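Local coordinates for protein formyltransferase PseJ (Anoxybacillus kamchatkensis G10, PDB 6EDK) that belongs to the formyltransferase family and holds N-{4-[{[(6S)-2-amino-4-oxo-3,4,5,6,7,8-hexahydropteridin-6-yl]methyl}(formyl)amino]benzoyl}-L-glutamic acid in a pocket beside its central beta-sheet, at residues 69-74 and 90-95; 135-140 and 159-164. All blocks are in the same frame, centred on the assembly; numbering follows the deposited sequence.

Interaction 1 (69-74 and 90-95); sequences IISYGY and AINLHI. With 1YA (N-{4-[{[(6S)-2-amino-4-oxo-3,4,5,6,7,8-hexahydropteridin-6-yl]methyl}(formyl)amino]benzoyl}-L-glutamic acid), chain D.
Ile69-Ser71 and Ala90-Asn92 are paired in parallel as the two strands of a beta-alpha-beta unit, with helix 80-85 in the connection between them. Three backbone hydrogen bonds stitch the strands: Ile91 N to Ile69 O, Ser71 N to Ile91 O at 2.9 Å, and Leu93 N to Ser71 O at 3.0 Å. On one face of the sheet Ile70 and Ile91 run alongside each other in the same direction, with CG1 of Ile70 4.1 Å from CG1 of Ile91. Leu93 completes this apolar patch with both methyls: CD1 meets Ile70 CG2 at 4.0 Å, while CD2 sits over one face of the Tyr72 ring, nearer the rim than the centre, in a CH-pi contact. Tyr72 CG, anti to the backbone N (chi1 -179°), is thereby placed against that methyl. The other face carries Ile69, Ala90, Ser71 and Asn92, and there the CB atoms of Ile69 and Ala90 pack 4.0 Å apart. Beyond the paired residues, a water accepts from Gly73 N (2.8 Å) and donates to Leu93 O (2.6 Å), bridging the two segments just past the last strand pairing. The ligand 1YA lies close by, its C18 3.1 Å from Tyr74 O. Asn92 and Tyr74 both line its pocket, which thus opens at the C-terminal ends of parallel strands, as in Rossmann-like folds.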
# COMPACT_ATOMS: atom_id res chain seq x y z
N ILE A 69 -9.99 5.98 7.17
CA ILE A 69 -9.89 5.52 5.80
C ILE A 69 -8.73 4.54 5.68
O ILE A 69 -7.64 4.83 6.18
CB ILE A 69 -9.67 6.68 4.82
CG1 ILE A 69 -10.91 7.65 4.90
CG2 ILE A 69 -9.45 6.17 3.46
CD1 ILE A 69 -10.70 8.92 4.14
N ILE A 70 -8.96 3.39 5.05
CA ILE A 70 -7.88 2.44 4.72
C ILE A 70 -7.87 2.27 3.21
O ILE A 70 -8.85 1.82 2.61
CB ILE A 70 -8.08 1.08 5.42
CG1 ILE A 70 -8.08 1.22 6.92
CG2 ILE A 70 -6.90 0.07 4.97
CD1 ILE A 70 -8.61 -0.01 7.64
N SER A 71 -6.78 2.68 2.55
CA SER A 71 -6.70 2.40 1.13
C SER A 71 -5.73 1.24 0.89
O SER A 71 -4.65 1.19 1.48
CB SER A 71 -6.28 3.60 0.27
OG SER A 71 -4.99 4.09 0.50
N TYR A 72 -6.13 0.34 0.03
CA TYR A 72 -5.36 -0.91 -0.26
C TYR A 72 -5.71 -1.22 -1.71
O TYR A 72 -6.76 -1.80 -1.99
CB TYR A 72 -5.74 -2.03 0.69
CG TYR A 72 -4.97 -3.33 0.44
CD1 TYR A 72 -3.76 -3.31 -0.23
CD2 TYR A 72 -5.46 -4.57 0.88
CE1 TYR A 72 -3.05 -4.51 -0.46
CE2 TYR A 72 -4.73 -5.76 0.63
CZ TYR A 72 -3.55 -5.70 -0.01
OH TYR A 72 -2.78 -6.85 -0.28
N GLY A 73 -4.85 -0.79 -2.61
CA GLY A 73 -5.07 -0.96 -4.02
C GLY A 73 -6.00 0.08 -4.62
O GLY A 73 -6.57 -0.16 -5.68
N TYR A 74 -6.22 1.19 -3.94
CA TYR A 74 -7.06 2.27 -4.47
C TYR A 74 -6.36 2.93 -5.65
O TYR A 74 -5.18 3.26 -5.58
CB TYR A 74 -7.32 3.30 -3.40
CG TYR A 74 -8.28 4.38 -3.81
CD1 TYR A 74 -9.55 4.08 -4.28
CD2 TYR A 74 -7.91 5.73 -3.69
CE1 TYR A 74 -10.46 5.12 -4.63
CE2 TYR A 74 -8.80 6.77 -4.05
CZ TYR A 74 -10.06 6.45 -4.53
OH TYR A 74 -10.93 7.48 -4.86
N ALA A 90 -6.10 8.42 8.00
CA ALA A 90 -6.12 7.76 6.70
C ALA A 90 -4.76 7.08 6.44
O ALA A 90 -3.74 7.76 6.42
CB ALA A 90 -6.38 8.73 5.59
N ILE A 91 -4.79 5.78 6.17
CA ILE A 91 -3.57 5.00 5.94
C ILE A 91 -3.65 4.31 4.60
O ILE A 91 -4.72 4.06 4.09
CB ILE A 91 -3.31 3.98 7.02
CG1 ILE A 91 -4.32 2.83 7.04
CG2 ILE A 91 -3.19 4.58 8.40
CD1 ILE A 91 -4.13 1.88 8.11
N ASN A 92 -2.48 3.89 4.07
CA ASN A 92 -2.40 3.21 2.79
C ASN A 92 -1.44 2.00 3.01
O ASN A 92 -0.49 2.12 3.82
CB ASN A 92 -1.83 4.09 1.72
CG ASN A 92 -1.76 3.42 0.35
OD1 ASN A 92 -2.75 2.95 -0.18
ND2 ASN A 92 -0.55 3.38 -0.25
N LEU A 93 -1.78 0.90 2.36
CA LEU A 93 -0.99 -0.36 2.33
C LEU A 93 -0.29 -0.46 0.98
O LEU A 93 -0.93 -0.66 -0.07
CB LEU A 93 -1.87 -1.59 2.53
CG LEU A 93 -2.37 -1.89 3.92
CD1 LEU A 93 -2.99 -0.73 4.67
CD2 LEU A 93 -3.34 -3.05 3.93
N HIS A 94 1.06 -0.36 0.98
CA HIS A 94 1.87 -0.26 -0.22
C HIS A 94 2.91 -1.37 -0.17
O HIS A 94 3.62 -1.48 0.82
CB HIS A 94 2.58 1.10 -0.26
CG HIS A 94 3.38 1.34 -1.48
ND1 HIS A 94 2.81 1.45 -2.72
CD2 HIS A 94 4.71 1.48 -1.65
CE1 HIS A 94 3.76 1.62 -3.63
NE2 HIS A 94 4.93 1.64 -3.00
N ILE A 95 3.01 -2.14 -1.23
CA ILE A 95 3.91 -3.29 -1.22
C ILE A 95 5.31 -2.93 -1.72
O ILE A 95 5.89 -3.63 -2.58
CB ILE A 95 3.31 -4.47 -1.96
CG1 ILE A 95 2.89 -4.14 -3.38
CG2 ILE A 95 2.14 -5.08 -1.14
CD1 ILE A 95 2.70 -5.39 -4.26
N1 1YA D . -3.49 9.39 -2.68
C2 1YA D . -2.60 10.30 -1.94
NA2 1YA D . -2.87 11.72 -1.90
N3 1YA D . -1.40 9.81 -1.16
C4 1YA D . -1.03 8.39 -1.17
O4 1YA D . -0.04 8.06 -0.54
C4A 1YA D . -1.93 7.48 -1.93
N5 1YA D . -1.67 6.13 -1.90
C6 1YA D . -2.33 5.34 -3.07
C7 1YA D . -3.63 5.65 -3.31
N8 1YA D . -4.01 7.17 -3.35
C8A 1YA D . -3.20 7.97 -2.67
C9 1YA D . -1.43 5.64 -4.29
N10 1YA D . -1.82 4.88 -5.49
C11 1YA D . -1.76 6.85 -9.23
C12 1YA D . -2.95 6.31 -8.79
C13 1YA D . -2.99 5.67 -7.55
C14 1YA D . -1.83 5.57 -6.81
C15 1YA D . -0.64 6.11 -7.26
C16 1YA D . -0.60 6.75 -8.49
C17 1YA D . -1.67 7.55 -10.61
N 1YA D . -0.50 7.12 -11.43
CA 1YA D . -0.21 7.64 -12.79
CB 1YA D . 0.21 9.13 -12.71
CG 1YA D . 0.69 9.54 -11.30
CD 1YA D . 1.45 10.88 -11.32
OE1 1YA D . 2.09 11.26 -10.29
OE2 1YA D . 1.43 11.60 -12.35
CT 1YA D . 0.91 6.77 -13.42
O2 1YA D . 1.47 5.83 -12.78
O1 1YA D . 1.28 6.99 -14.60
C18 1YA D . -2.12 3.45 -5.46
O5 1YA D . -2.10 2.85 -4.44
O 1YA D . -2.48 8.33 -10.97
O HOH W 1 -2.52 0.44 -1.80

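Interaction 2 (135-140 and 159-164); sequences VQREVT and EKLFME
With chi1 at -178°, Arg137 sets CG anti to its backbone N, and a bend at chi3 (-63°) then turns NE off the line of the chain; the guanidinium ends up beside Leu161 and Glu164. CD1 of Leu161 lies over one face of that flat group, toward its rim, 3.6 Å from Arg137 NH2. The carboxylate of Glu164 comes in at the edge, its plane 57° from that of the guanidinium. Arg137 NH2 and Glu164 OE1 form a salt bridge whose hydrogen bond is weak, at 3.4 Å. This is helix-on-sheet packing: helix 147-169 lies across strand 133-138, an outermost strand of the mixed sheet, and the short segments' axes come within 9.5 Å of each other. Leu161 is the buried side chain here. Its CD2 is 3.9 Å from Val135 CG2, the two side chains passing in opposite senses, and it also packs on Val119 and Ile121 of the neighbouring strand. Lys160 NZ stands 4.5 Å from Arg137 NH1, a like-charge approach that the carboxylate of Glu164 may partly offset. Gln136 points away from the helix and gives its NE2 hydrogens to Leu98 O and Thr120 OG1.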
# COMPACT_ATOMS: atom_id res chain seq x y z
N VAL A 135 4.49 1.20 10.07
CA VAL A 135 5.28 -0.02 10.23
C VAL A 135 5.69 -0.52 8.86
O VAL A 135 4.97 -0.32 7.89
CB VAL A 135 4.54 -1.16 10.93
CG1 VAL A 135 4.33 -0.79 12.38
CG2 VAL A 135 3.18 -1.43 10.27
N GLN A 136 6.82 -1.21 8.80
CA GLN A 136 7.24 -1.82 7.55
C GLN A 136 7.83 -3.18 7.85
O GLN A 136 8.12 -3.50 9.02
CB GLN A 136 8.36 -1.00 6.83
CG GLN A 136 8.44 0.40 7.07
CD GLN A 136 9.60 1.04 6.31
OE1 GLN A 136 10.67 1.36 6.88
NE2 GLN A 136 9.41 1.15 5.03
N ARG A 137 8.04 -3.96 6.78
CA ARG A 137 8.71 -5.26 6.93
C ARG A 137 9.50 -5.60 5.71
O ARG A 137 9.00 -5.47 4.59
CB ARG A 137 7.68 -6.36 7.23
CG ARG A 137 8.32 -7.70 7.44
CD ARG A 137 7.34 -8.63 8.09
NE ARG A 137 7.05 -8.06 9.42
CZ ARG A 137 6.10 -8.52 10.24
NH1 ARG A 137 5.35 -9.59 9.91
NH2 ARG A 137 5.92 -7.97 11.40
N GLU A 138 10.71 -6.11 5.90
CA GLU A 138 11.44 -6.55 4.71
C GLU A 138 10.95 -7.94 4.29
O GLU A 138 10.48 -8.73 5.10
CB GLU A 138 12.98 -6.61 5.02
CG GLU A 138 13.79 -7.00 3.82
CD GLU A 138 15.29 -7.21 4.11
OE1 GLU A 138 15.62 -7.52 5.23
OE2 GLU A 138 16.09 -7.08 3.15
N VAL A 139 10.99 -8.21 3.00
CA VAL A 139 10.57 -9.48 2.44
C VAL A 139 11.68 -9.91 1.49
O VAL A 139 11.89 -9.26 0.46
CB VAL A 139 9.23 -9.38 1.67
CG1 VAL A 139 8.88 -10.66 0.99
CG2 VAL A 139 8.10 -8.95 2.63
N THR A 140 12.32 -10.99 1.81
CA THR A 140 13.38 -11.54 0.98
C THR A 140 12.81 -12.45 -0.10
O THR A 140 11.65 -12.83 -0.12
CB THR A 140 14.39 -12.31 1.83
OG1 THR A 140 13.67 -13.24 2.67
CG2 THR A 140 15.22 -11.32 2.68
N GLU A 159 -0.89 -7.92 4.25
CA GLU A 159 -2.18 -8.27 4.89
C GLU A 159 -1.92 -8.80 6.26
O GLU A 159 -2.58 -8.40 7.21
CB GLU A 159 -2.93 -9.23 4.02
CG GLU A 159 -3.25 -8.63 2.61
CD GLU A 159 -3.86 -9.57 1.61
OE1 GLU A 159 -4.07 -10.77 1.91
OE2 GLU A 159 -4.15 -9.13 0.45
N LYS A 160 -0.90 -9.65 6.42
CA LYS A 160 -0.51 -10.06 7.77
C LYS A 160 -0.10 -8.90 8.64
O LYS A 160 -0.46 -8.83 9.81
CB LYS A 160 0.63 -11.08 7.63
CG LYS A 160 1.04 -11.73 8.92
CD LYS A 160 2.19 -12.76 8.74
CE LYS A 160 2.54 -13.32 10.13
NZ LYS A 160 3.92 -13.89 10.17
N LEU A 161 0.77 -8.02 8.13
CA LEU A 161 1.29 -6.92 8.93
C LEU A 161 0.15 -5.99 9.36
O LEU A 161 0.12 -5.50 10.50
CB LEU A 161 2.29 -6.12 8.06
CG LEU A 161 3.03 -4.95 8.68
CD1 LEU A 161 3.98 -5.40 9.79
CD2 LEU A 161 3.83 -4.16 7.63
N PHE A 162 -0.81 -5.81 8.47
CA PHE A 162 -1.96 -4.94 8.80
C PHE A 162 -2.75 -5.55 9.96
O PHE A 162 -3.07 -4.87 10.96
CB PHE A 162 -2.86 -4.82 7.59
CG PHE A 162 -4.14 -4.08 7.94
CD1 PHE A 162 -4.10 -2.76 8.17
CD2 PHE A 162 -5.28 -4.81 8.18
CE1 PHE A 162 -5.27 -2.09 8.58
CE2 PHE A 162 -6.45 -4.14 8.62
CZ PHE A 162 -6.37 -2.81 8.81
N MET A 163 -3.09 -6.83 9.82
CA MET A 163 -3.92 -7.47 10.88
C MET A 163 -3.14 -7.57 12.17
O MET A 163 -3.73 -7.48 13.26
CB MET A 163 -4.38 -8.85 10.45
CG MET A 163 -5.40 -8.84 9.31
SD MET A 163 -6.26 -10.36 8.79
CE MET A 163 -4.90 -11.23 7.98
N GLU A 164 -1.81 -7.78 12.07
CA GLU A 164 -1.01 -7.82 13.29
C GLU A 164 -1.05 -6.50 14.03
O GLU A 164 -1.10 -6.49 15.27
CB GLU A 164 0.44 -8.19 12.99
CG GLU A 164 1.38 -8.16 14.16
CD GLU A 164 2.77 -8.64 13.76
OE1 GLU A 164 2.93 -9.11 12.60
OE2 GLU A 164 3.66 -8.58 14.63

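In the fold
Both contacts reach the same mixed sheet, their centres 13 Å apart, and strand 118-123 runs between strands 90-94 and 133-138. Helix 147-169 connects them directly. Tyr72 OH of interaction 1 reaches Glu159 OE2 of interaction 2 at 2.8 Å, probably as a hydrogen bond, and Phe162, which faces away from 135-140, packs onto the apolar patch of interaction 1: its CZ lies 3.8 Å from Ile70 CD1 and its CB 4.1 Å from Leu93 CD2. The ligand lies against interaction 1. Interaction 2 is more remote, with the side chain of Gln136 about 13 Å from 1YA.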